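Local coordinates for peptide synthetase, module 7 (Actinoplanes teichomyceticus, PDB 4TX3), which belongs to the condensation-domain family as part of module 7 of a peptide synthetase, and probably takes part in assembling a non-ribosomal peptide, at residues 39-44 and 149-154; 304-309 and 336-341. All blocks are in the same frame, centred on the assembly; numbering follows the deposited sequence.

Contact 1. Residues 39-44 and 149-154. With SO4 (sulfate ion), chain F.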
loop_
_atom_site.group_PDB
_atom_site.type_symbol
_atom_site.label_atom_id
_atom_site.label_comp_id
_atom_site.label_asym_id
_atom_site.label_seq_id
_atom_site.Cartn_x
_atom_site.Cartn_y
_atom_site.Cartn_z
ATOM N N ARG B 39 1.542 27.823 5.182
ATOM C CA ARG B 39 1.579 26.723 4.199
ATOM C C ARG B 39 1.834 25.393 4.885
ATOM O O ARG B 39 2.977 24.906 4.957
ATOM C CB ARG B 39 2.627 26.961 3.128
ATOM C CG ARG B 39 2.157 27.872 2.023
ATOM C CD ARG B 39 3.332 28.335 1.207
ATOM N NE ARG B 39 4.482 28.609 2.072
ATOM C CZ ARG B 39 5.694 28.956 1.632
ATOM N NH1 ARG B 39 5.922 29.085 0.324
ATOM N NH2 ARG B 39 6.684 29.175 2.498
ATOM N N HIS B 40 0.746 24.814 5.389
ATOM C CA HIS B 40 0.818 23.682 6.290
ATOM C C HIS B 40 -0.006 22.505 5.792
ATOM O O HIS B 40 -0.920 22.642 4.984
ATOM C CB HIS B 40 0.326 24.080 7.684
ATOM C CG HIS B 40 0.989 25.302 8.245
ATOM N ND1 HIS B 40 0.403 26.086 9.212
ATOM C CD2 HIS B 40 2.202 25.858 7.996
ATOM C CE1 HIS B 40 1.216 27.082 9.524
ATOM N NE2 HIS B 40 2.311 26.968 8.800
ATOM N N LEU B 41 0.342 21.336 6.285
ATOM C CA LEU B 41 -0.541 20.199 6.199
ATOM C C LEU B 41 -0.996 19.919 7.618
ATOM O O LEU B 41 -0.164 19.800 8.516
ATOM C CB LEU B 41 0.168 19.001 5.579
ATOM C CG LEU B 41 0.511 19.239 4.108
ATOM C CD1 LEU B 41 1.638 18.344 3.596
ATOM C CD2 LEU B 41 -0.736 19.072 3.267
ATOM N N SER B 42 -2.311 19.863 7.819
ATOM C CA SER B 42 -2.873 19.534 9.116
ATOM C C SER B 42 -3.787 18.308 9.061
ATOM O O SER B 42 -4.665 18.191 8.213
ATOM C CB SER B 42 -3.649 20.720 9.680
ATOM O OG SER B 42 -2.780 21.668 10.268
ATOM N N VAL B 43 -3.564 17.389 9.981
ATOM C CA VAL B 43 -4.440 16.257 10.128
ATOM C C VAL B 43 -4.842 16.188 11.592
ATOM O O VAL B 43 -4.027 16.462 12.469
ATOM C CB VAL B 43 -3.759 14.959 9.672
ATOM C CG1 VAL B 43 -4.598 13.724 10.062
ATOM C CG2 VAL B 43 -3.536 15.006 8.168
ATOM N N ALA B 44 -6.106 15.875 11.850
ATOM C CA ALA B 44 -6.571 15.609 13.201
ATOM C C ALA B 44 -7.250 14.226 13.297
ATOM O O ALA B 44 -8.076 13.879 12.470
ATOM C CB ALA B 44 -7.522 16.713 13.647
ATOM N N ASP B 149 1.640 12.605 0.817
ATOM C CA ASP B 149 1.991 11.206 1.101
ATOM C C ASP B 149 2.666 11.061 2.471
ATOM O O ASP B 149 2.412 10.088 3.207
ATOM C CB ASP B 149 2.921 10.637 0.023
ATOM C CG ASP B 149 2.222 10.422 -1.319
ATOM O OD1 ASP B 149 0.972 10.424 -1.363
ATOM O OD2 ASP B 149 2.934 10.243 -2.333
ATOM N N SER B 150 3.515 12.034 2.814
ATOM C CA SER B 150 4.307 11.971 4.045
ATOM C C SER B 150 3.451 11.908 5.307
ATOM O O SER B 150 3.874 11.360 6.324
ATOM C CB SER B 150 5.254 13.170 4.141
ATOM O OG SER B 150 6.284 13.062 3.183
ATOM N N MET B 151 2.250 12.463 5.243
ATOM C CA MET B 151 1.385 12.443 6.407
ATOM C C MET B 151 0.873 11.044 6.696
ATOM O O MET B 151 0.696 10.706 7.862
ATOM C CB MET B 151 0.218 13.412 6.251
ATOM C CG MET B 151 0.048 14.317 7.485
ATOM S SD MET B 151 1.344 15.581 7.558
ATOM C CE MET B 151 1.400 15.875 5.809
ATOM N N ASP B 152 0.660 10.220 5.669
ATOM C CA ASP B 152 0.303 8.809 5.922
ATOM C C ASP B 152 1.455 8.079 6.582
ATOM O O ASP B 152 1.241 7.299 7.513
ATOM C CB ASP B 152 -0.088 8.071 4.640
ATOM C CG ASP B 152 -1.315 8.651 3.997
ATOM O OD1 ASP B 152 -2.345 8.764 4.697
ATOM O OD2 ASP B 152 -1.254 9.019 2.805
ATOM N N VAL B 153 2.679 8.338 6.105
ATOM C CA VAL B 153 3.853 7.710 6.687
ATOM C C VAL B 153 3.924 8.077 8.163
ATOM O O VAL B 153 4.161 7.213 9.020
ATOM C CB VAL B 153 5.160 8.123 5.948
ATOM C CG1 VAL B 153 6.410 7.579 6.674
ATOM C CG2 VAL B 153 5.123 7.627 4.514
ATOM N N PHE B 154 3.683 9.354 8.459
ATOM C CA PHE B 154 3.739 9.841 9.832
ATOM C C PHE B 154 2.834 8.998 10.748
ATOM O O PHE B 154 3.273 8.501 11.789
ATOM C CB PHE B 154 3.346 11.319 9.904
ATOM C CG PHE B 154 3.493 11.922 11.284
ATOM C CD1 PHE B 154 2.453 11.844 12.212
ATOM C CD2 PHE B 154 4.672 12.552 11.663
ATOM C CE1 PHE B 154 2.595 12.377 13.486
ATOM C CE2 PHE B 154 4.815 13.098 12.933
ATOM C CZ PHE B 154 3.777 13.008 13.846
HETATM S S SO4 F . 5.014 30.263 5.588
HETATM O O1 SO4 F . 6.372 29.787 5.853
HETATM O O2 SO4 F . 4.419 30.729 6.838
HETATM O O3 SO4 F . 5.064 31.388 4.643
HETATM O O4 SO4 F . 4.226 29.165 5.013
#
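At the HRxxxDD sequence of this domain, a variant of the HHxxxDG signature of condensation domains, helix 148-166, which starts at its last residue, lays Met151 against Leu41 and Val43 of strand 40-49. All three contacting side chains are apolar, and no hydrogen bond spans the pair. The methionine chain is bent at chi2 (74°) and chi3 (38°), which turns its methyl back onto the leucine: Met151 CE lies 3.3 Å from Leu41 CD1 and 3.4 Å from Leu41 CB, with the two side chains crossing at a slant. Further along the strand, Val43 CG2 meets the methionine nearer its root, at Met151 CG (3.7 Å), and these chains run past one another in opposite directions.

One residue before the strand, Arg39 folds over a sulfate, probably from the crystallisation liquor. A bend at chi3 (-39°) carries Arg39 NE back onto SO4 O4, the same oxygen that the backbone Arg39 N holds, each at 3.0 Å, with O4 close to the guanidinium plane at its edge; a weak bond runs from Arg39 NH2 to SO4 O1 (3.4 Å). The anion is also held by His142 NE2, from the signature itself, by Arg31 N and by Arg233 NH1, while Arg39 NH1 forms a salt bridge with Glu396. With an alanine in place of Arg39, Glu396 would probably lose this salt-bridge mate and the sulfate the guanidinium side of its cradle, leaving only the backbone N-H. A helix laid by its apolar residues on a mixed sheet, beside the signature sequence, is the layering of the chloramphenicol acetyltransferase-like fold.

Contact 2. Residues 304-309 and 336-341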
loop_
_atom_site.group_PDB
_atom_site.type_symbol
_atom_site.label_atom_id
_atom_site.label_comp_id
_atom_site.label_asym_id
_atom_site.label_seq_id
_atom_site.Cartn_x
_atom_site.Cartn_y
_atom_site.Cartn_z
ATOM N N PHE B 304 8.717 15.595 -0.951
ATOM C CA PHE B 304 9.051 14.861 -2.161
ATOM C C PHE B 304 8.142 15.143 -3.349
ATOM O O PHE B 304 8.504 14.825 -4.477
ATOM C CB PHE B 304 9.021 13.354 -1.893
ATOM C CG PHE B 304 10.108 12.884 -0.993
ATOM C CD1 PHE B 304 11.440 12.913 -1.418
ATOM C CD2 PHE B 304 9.808 12.391 0.272
ATOM C CE1 PHE B 304 12.447 12.481 -0.591
ATOM C CE2 PHE B 304 10.823 11.950 1.118
ATOM C CZ PHE B 304 12.141 11.991 0.687
ATOM N N ALA B 305 6.954 15.685 -3.122
ATOM C CA ALA B 305 6.033 15.814 -4.241
ATOM C C ALA B 305 6.536 16.927 -5.158
ATOM O O ALA B 305 7.025 17.947 -4.679
ATOM C CB ALA B 305 4.590 16.075 -3.755
ATOM N N ARG B 306 6.433 16.723 -6.468
ATOM C CA ARG B 306 7.098 17.605 -7.447
ATOM C C ARG B 306 6.151 18.225 -8.457
ATOM O O ARG B 306 5.464 17.501 -9.198
ATOM C CB ARG B 306 8.147 16.809 -8.196
ATOM C CG ARG B 306 7.702 15.395 -8.331
ATOM C CD ARG B 306 8.824 14.454 -8.564
ATOM N NE ARG B 306 8.261 13.147 -8.798
ATOM C CZ ARG B 306 8.667 12.345 -9.766
ATOM N NH1 ARG B 306 9.637 12.749 -10.584
ATOM N NH2 ARG B 306 8.081 11.158 -9.933
ATOM N N PRO B 307 6.108 19.568 -8.494
ATOM C CA PRO B 307 5.339 20.303 -9.506
ATOM C C PRO B 307 5.826 19.949 -10.902
ATOM O O PRO B 307 7.000 19.645 -11.099
ATOM C CB PRO B 307 5.618 21.770 -9.179
ATOM C CG PRO B 307 6.033 21.765 -7.740
ATOM C CD PRO B 307 6.788 20.474 -7.558
ATOM N N PHE B 308 4.906 19.978 -11.852
ATOM C CA PHE B 308 5.122 19.467 -13.194
ATOM C C PHE B 308 4.191 20.238 -14.146
ATOM O O PHE B 308 2.988 19.945 -14.237
ATOM C CB PHE B 308 4.854 17.957 -13.231
ATOM C CG PHE B 308 4.882 17.360 -14.615
ATOM C CD1 PHE B 308 5.992 17.530 -15.437
ATOM C CD2 PHE B 308 3.798 16.628 -15.093
ATOM C CE1 PHE B 308 6.028 16.980 -16.721
ATOM C CE2 PHE B 308 3.814 16.075 -16.376
ATOM C CZ PHE B 308 4.936 16.257 -17.196
ATOM N N PRO B 309 4.741 21.257 -14.825
ATOM C CA PRO B 309 3.998 22.147 -15.720
ATOM C C PRO B 309 3.993 21.632 -17.140
ATOM O O PRO B 309 5.041 21.245 -17.637
ATOM C CB PRO B 309 4.782 23.450 -15.627
ATOM C CG PRO B 309 6.191 22.973 -15.448
ATOM C CD PRO B 309 6.111 21.736 -14.601
ATOM N N GLN B 336 10.140 12.946 -19.199
ATOM C CA GLN B 336 11.483 12.411 -19.172
ATOM C C GLN B 336 12.508 13.374 -18.588
ATOM O O GLN B 336 13.668 13.011 -18.409
ATOM C CB GLN B 336 11.886 12.017 -20.585
ATOM C CG GLN B 336 11.082 10.857 -21.130
ATOM C CD GLN B 336 11.360 10.610 -22.587
ATOM O OE1 GLN B 336 11.679 11.541 -23.337
ATOM N NE2 GLN B 336 11.265 9.346 -23.001
ATOM N N HIS B 337 12.083 14.595 -18.279
ATOM C CA HIS B 337 13.004 15.616 -17.811
ATOM C C HIS B 337 12.619 16.145 -16.436
ATOM O O HIS B 337 12.563 17.363 -16.233
ATOM C CB HIS B 337 13.054 16.755 -18.824
ATOM C CG HIS B 337 13.278 16.292 -20.233
ATOM N ND1 HIS B 337 14.538 16.104 -20.764
ATOM C CD2 HIS B 337 12.406 15.976 -21.217
ATOM C CE1 HIS B 337 14.430 15.691 -22.012
ATOM N NE2 HIS B 337 13.149 15.605 -22.313
ATOM N N LEU B 338 12.370 15.229 -15.493
ATOM C CA LEU B 338 11.841 15.600 -14.176
ATOM C C LEU B 338 12.881 15.683 -13.061
ATOM O O LEU B 338 12.535 15.978 -11.923
ATOM C CB LEU B 338 10.756 14.618 -13.756
ATOM C CG LEU B 338 9.509 14.616 -14.633
ATOM C CD1 LEU B 338 8.431 13.761 -13.982
ATOM C CD2 LEU B 338 9.035 16.055 -14.867
ATOM N N ASP B 339 14.146 15.430 -13.380
ATOM C CA ASP B 339 15.222 15.544 -12.394
ATOM C C ASP B 339 15.498 17.006 -12.010
ATOM O O ASP B 339 15.885 17.283 -10.876
ATOM C CB ASP B 339 16.500 14.874 -12.923
ATOM C CG ASP B 339 16.311 13.379 -13.181
ATOM O OD1 ASP B 339 16.388 12.592 -12.213
ATOM O OD2 ASP B 339 16.067 12.983 -14.345
ATOM N N VAL B 340 15.298 17.942 -12.936
ATOM C CA VAL B 340 15.312 19.347 -12.551
ATOM C C VAL B 340 14.157 19.613 -11.622
ATOM O O VAL B 340 13.010 19.311 -11.963
ATOM C CB VAL B 340 15.143 20.341 -13.717
ATOM C CG1 VAL B 340 15.728 21.670 -13.321
ATOM C CG2 VAL B 340 15.777 19.861 -14.945
ATOM N N PRO B 341 14.443 20.189 -10.452
ATOM C CA PRO B 341 13.315 20.608 -9.620
ATOM C C PRO B 341 12.559 21.714 -10.325
ATOM O O PRO B 341 13.169 22.577 -10.965
ATOM C CB PRO B 341 13.976 21.115 -8.330
ATOM C CG PRO B 341 15.369 20.608 -8.379
ATOM C CD PRO B 341 15.737 20.484 -9.827
#
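Leu338 points its two methyls at two residues of strand 306-313, which pairs antiparallel with strand 281-288 in the condensation-domain fold; the sequence linking these two strands probably corresponds to the floor loop of related domains. Leu338 CD2 lies against the phenyl ring of Phe308, 3.4 Å from Phe308 CD1 and 3.7 Å from Phe308 CE1, approaching obliquely. The ring gets there because Phe308 CG is anti to the backbone N (chi1 173°), swinging its end nearer the leucine than the direction of its CB suggests. The other methyl, Leu338 CD1, sits 3.7 Å from Arg306 NH1, again obliquely to the flat group, so the arginine contributes its bulk here and no bond. Both partners cross the leucine at about a right angle.

Further out, helix 200-211 fixes the irregular segment 336-341 through Gln204, which takes the Val340 N-H on OE1 and gives NE2 to Asp339 OD2, through Trp208 NE1, bonded to His337 O, and through Phe207, stacked on the His337 ring, while Asp339 OD1 makes a salt bridge to Arg5. On the strand side, Arg306 stands at the start of the pairing, joined through its backbone to Leu288, and its extended side chain is tethered by a hydrogen bond from Arg306 NE to Pro289 O.

Following the chain from the N terminus, contact 1 closes first: strand 40-49 waits while just over a hundred residues pass, among them strand 123-129 of the same sheet and the direct neighbour 134-142, until helix 148-166 comes back over it. Contact 2 opens later and closes a much shorter loop, out from strand 306-313, through helix 320-334 and back. The two are in series, neither nested nor crossed, with centres about 21 Å and nearest atoms about 5 Å apart. The sequence between strands 281-288 and 306-313 bridges them: Ser150 OG bonds to Gly302 N, Asp149 touches Pro289, and Phe304 touches Asp147, just ahead of helix 148-166, tying contact 1 to the two-stranded sheet of contact 2.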